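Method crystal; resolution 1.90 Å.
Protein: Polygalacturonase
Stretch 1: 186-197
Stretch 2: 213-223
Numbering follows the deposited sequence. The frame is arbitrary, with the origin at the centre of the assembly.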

# COMPACT_ATOMS: atom_id res chain seq x y z
N THR A 186 9.63 4.09 -6.36
CA THR A 186 10.30 4.61 -5.18
C THR A 186 9.33 5.51 -4.40
O THR A 186 8.86 6.51 -4.96
CB THR A 186 11.55 5.42 -5.55
OG1 THR A 186 12.53 4.55 -6.13
CG2 THR A 186 12.18 6.10 -4.33
N ALA A 187 9.06 5.15 -3.16
CA ALA A 187 8.26 5.97 -2.26
C ALA A 187 9.25 6.43 -1.17
O ALA A 187 9.90 5.59 -0.55
CB ALA A 187 7.08 5.24 -1.66
N TRP A 188 9.45 7.73 -1.04
CA TRP A 188 10.46 8.27 -0.11
C TRP A 188 9.87 9.47 0.61
O TRP A 188 9.27 10.33 -0.03
CB TRP A 188 11.68 8.65 -0.93
CG TRP A 188 12.92 9.03 -0.18
CD1 TRP A 188 13.06 10.00 0.77
CD2 TRP A 188 14.22 8.46 -0.37
NE1 TRP A 188 14.37 10.05 1.20
CE2 TRP A 188 15.10 9.12 0.51
CE3 TRP A 188 14.72 7.45 -1.20
CZ2 TRP A 188 16.45 8.79 0.59
CZ3 TRP A 188 16.07 7.13 -1.12
CH2 TRP A 188 16.92 7.81 -0.24
N LYS A 189 9.94 9.50 1.94
CA LYS A 189 9.32 10.57 2.70
C LYS A 189 7.82 10.66 2.41
O LYS A 189 7.24 11.73 2.30
CB LYS A 189 10.03 11.91 2.48
CG LYS A 189 11.25 12.05 3.39
CD LYS A 189 12.14 13.21 2.97
CE LYS A 189 13.33 13.36 3.93
NZ LYS A 189 14.32 14.35 3.39
N THR A 190 7.18 9.49 2.30
CA THR A 190 5.74 9.42 2.05
C THR A 190 5.06 9.26 3.40
O THR A 190 5.45 8.38 4.17
CB THR A 190 5.37 8.25 1.13
OG1 THR A 190 5.84 8.52 -0.20
CG2 THR A 190 3.86 8.06 1.06
N THR A 191 4.08 10.11 3.69
CA THR A 191 3.33 9.98 4.93
C THR A 191 1.93 9.47 4.60
O THR A 191 1.28 10.06 3.73
CB THR A 191 3.25 11.31 5.71
OG1 THR A 191 4.58 11.64 6.12
CG2 THR A 191 2.36 11.19 6.94
N ILE A 192 1.49 8.40 5.24
CA ILE A 192 0.15 7.86 5.05
C ILE A 192 -0.55 7.87 6.41
O ILE A 192 -0.01 7.34 7.38
CB ILE A 192 0.14 6.44 4.47
CG1 ILE A 192 0.40 6.49 2.96
CG2 ILE A 192 -1.17 5.70 4.71
CD1 ILE A 192 0.91 5.19 2.38
N LYS A 193 -1.74 8.48 6.47
CA LYS A 193 -2.48 8.54 7.73
C LYS A 193 -3.98 8.40 7.49
O LYS A 193 -4.65 9.25 6.93
CB LYS A 193 -2.18 9.82 8.51
CG LYS A 193 -2.80 9.90 9.89
CD LYS A 193 -2.41 8.75 10.81
CE LYS A 193 -3.11 8.91 12.16
NZ LYS A 193 -2.59 7.96 13.18
N THR A 194 -4.49 7.27 7.96
CA THR A 194 -5.89 6.88 7.86
C THR A 194 -6.24 6.16 9.15
O THR A 194 -5.40 5.45 9.72
CB THR A 194 -6.10 6.01 6.62
OG1 THR A 194 -6.15 6.87 5.46
CG2 THR A 194 -7.38 5.20 6.64
N PRO A 195 -7.43 6.38 9.68
CA PRO A 195 -7.85 5.78 10.94
C PRO A 195 -7.68 4.28 10.98
O PRO A 195 -7.98 3.54 10.05
CB PRO A 195 -9.31 6.20 11.09
CG PRO A 195 -9.44 7.44 10.26
CD PRO A 195 -8.48 7.27 9.11
N SER A 196 -7.30 3.76 12.15
CA SER A 196 -7.08 2.34 12.37
C SER A 196 -8.32 1.47 12.23
O SER A 196 -8.22 0.26 12.01
CB SER A 196 -6.51 2.15 13.79
OG SER A 196 -7.53 2.40 14.74
N THR A 197 -9.51 2.05 12.30
CA THR A 197 -10.77 1.34 12.17
C THR A 197 -11.28 1.27 10.74
O THR A 197 -12.28 0.59 10.49
CB THR A 197 -11.84 2.03 13.05
OG1 THR A 197 -11.79 3.43 12.74
CG2 THR A 197 -11.52 1.83 14.52
N THR A 213 11.38 0.47 -3.82
CA THR A 213 12.01 1.01 -2.62
C THR A 213 10.98 1.83 -1.83
O THR A 213 10.36 2.73 -2.39
CB THR A 213 13.22 1.91 -2.91
OG1 THR A 213 14.30 1.10 -3.38
CG2 THR A 213 13.69 2.66 -1.67
N ILE A 214 10.82 1.50 -0.55
CA ILE A 214 9.97 2.31 0.34
C ILE A 214 10.91 2.77 1.47
O ILE A 214 11.41 1.91 2.20
CB ILE A 214 8.74 1.57 0.86
CG1 ILE A 214 7.81 1.14 -0.27
CG2 ILE A 214 8.00 2.47 1.85
CD1 ILE A 214 6.68 0.21 0.14
N ALA A 215 11.23 4.06 1.53
CA ALA A 215 12.19 4.53 2.52
C ALA A 215 11.84 5.86 3.16
O ALA A 215 11.14 6.71 2.60
CB ALA A 215 13.57 4.66 1.86
N TYR A 216 12.28 6.03 4.41
CA TYR A 216 12.06 7.26 5.17
C TYR A 216 10.60 7.70 5.17
O TYR A 216 10.30 8.90 5.08
CB TYR A 216 12.97 8.36 4.61
CG TYR A 216 14.44 8.02 4.81
CD1 TYR A 216 15.03 8.12 6.06
CD2 TYR A 216 15.21 7.58 3.74
CE1 TYR A 216 16.37 7.79 6.24
CE2 TYR A 216 16.54 7.24 3.92
CZ TYR A 216 17.11 7.37 5.17
OH TYR A 216 18.44 7.03 5.34
N SER A 217 9.69 6.75 5.28
CA SER A 217 8.27 7.01 5.24
C SER A 217 7.59 6.66 6.56
O SER A 217 8.16 6.01 7.43
CB SER A 217 7.65 6.26 4.05
OG SER A 217 8.18 6.76 2.83
N ASN A 218 6.37 7.14 6.71
CA ASN A 218 5.59 6.97 7.94
C ASN A 218 4.20 6.49 7.57
O ASN A 218 3.45 7.23 6.92
CB ASN A 218 5.54 8.33 8.65
CG ASN A 218 5.07 8.16 10.08
OD1 ASN A 218 4.00 7.59 10.28
ND2 ASN A 218 5.88 8.63 11.03
N ILE A 219 3.88 5.24 7.90
CA ILE A 219 2.59 4.68 7.49
C ILE A 219 1.72 4.23 8.66
O ILE A 219 2.08 3.33 9.41
CB ILE A 219 2.79 3.50 6.52
CG1 ILE A 219 3.57 3.93 5.27
CG2 ILE A 219 1.46 2.89 6.10
CD1 ILE A 219 3.99 2.79 4.37
N ALA A 220 0.56 4.86 8.80
CA ALA A 220 -0.40 4.51 9.85
C ALA A 220 -1.77 4.44 9.17
O ALA A 220 -2.23 5.43 8.60
CB ALA A 220 -0.40 5.51 10.98
N THR A 221 -2.40 3.27 9.22
CA THR A 221 -3.68 3.11 8.53
C THR A 221 -4.50 2.01 9.19
O THR A 221 -4.23 1.66 10.34
CB THR A 221 -3.42 2.80 7.04
OG1 THR A 221 -4.64 2.76 6.31
CG2 THR A 221 -2.68 1.47 6.88
N GLY A 222 -5.51 1.51 8.50
CA GLY A 222 -6.38 0.48 9.04
C GLY A 222 -5.87 -0.92 8.72
O GLY A 222 -5.70 -1.72 9.64
N ASP A 223 -5.67 -1.21 7.45
CA ASP A 223 -5.23 -2.56 7.06
C ASP A 223 -3.73 -2.59 6.82
O ASP A 223 -3.00 -1.91 7.55
CB ASP A 223 -6.06 -3.08 5.89
CG ASP A 223 -7.46 -3.49 6.30
OD1 ASP A 223 -7.85 -3.32 7.48
OD2 ASP A 223 -8.22 -4.00 5.45
O HOH W 1 1.47 8.56 9.54
O HOH W 2 -5.85 -1.28 12.33

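In a parallel β-helix, of which polygalacturonase is a familiar example, successive coils stack so that like positions lie above one another, and the two stretches here illustrate that principle well. Its apolar expression is clearest at Ile-192 and Ile-219. These residues form a parallel bridge, their side chains leave the same face of the sheet, and both adopt the m, t rotamer, so that equivalent branches meet: CG2 of Ile-192 lies 4.1 Å from CG2 of Ile-219. Both are buried, and the two branches come closer than the backbones, the CA atoms of Ile-192 and Ile-219 being 4.7 Å apart. In the preceding strand pair, Ala-187 and Ile-214 make a looser version, with Ala-187 CB 4.4 Å from Ile-214 CG1.

Trp-188 and Ala-215 stand on the other face of that first sheet. The indole, with chi1 in t, reaches across the small methyl, CE3 of Trp-188 lying 4.3 Å from CB of Ala-215, and continues to Tyr-216, where Trp-188 CE2 approaches Tyr-216 CD2 to 3.6 Å. The five-membered ring of Trp-188 and the Tyr-216 ring have centroids 5.2 Å apart and planes at 34°, an oblique pairing. Further along, the aliphatic part of Lys-193 covers Ala-220, with CD of Lys-193 3.8 Å from CB of Ala-220, leaving an exposed residue to contribute hydrocarbon to the contact.

The framework beneath these side chains is a pair of parallel ladders. Strands 186-188 and 213-215 run within 1° of each other, and strands 190-193 and 218-220 within 12°. Parallel strands bond in alternation, one residue serving two neighbours across the gap. Thus Ala-187 N donates to Thr-213 O (2.9 Å) and Ala-187 O accepts from Ala-215 N (2.9 Å); in the second ladder Ile-192 N donates to Asn-218 O (2.8 Å) and Ile-192 O accepts from Ala-220 N (2.9 Å). Between these bonds, CA-H groups also face carbonyls, as in Trp-188 CA to Ala-215 O at 3.2 Å.

At the corner, Lys-189 and Tyr-216 both have positive phi, so the two chains turn in similar fashion. Lys-189 N still donates to Ala-215 O (3.1 Å), but the next rung is supplied by a side chain: Thr-190 N donates to Ser-217 OG (3.0 Å), while that hydroxyl donates to Ala-215 O at 3.0 Å from OG. Ser-217 therefore ties the corner of its own chain to that of its neighbour, and Asn-218 N to Thr-190 O (3.0 Å) resumes the backbone pattern.

The ladder closes with Thr-194 N donating to Ala-220 O (3.0 Å). Beyond it, the loops stay close, Ser-196 and Gly-222 having CA atoms 3.9 Å apart. Water now does the bridging: water 2 donates to Ser-196 O (2.8 Å) and Gly-222 O (2.7 Å), just as water 1 links Ile-192 O (2.9 Å) to Asn-218 OD1 (2.8 Å).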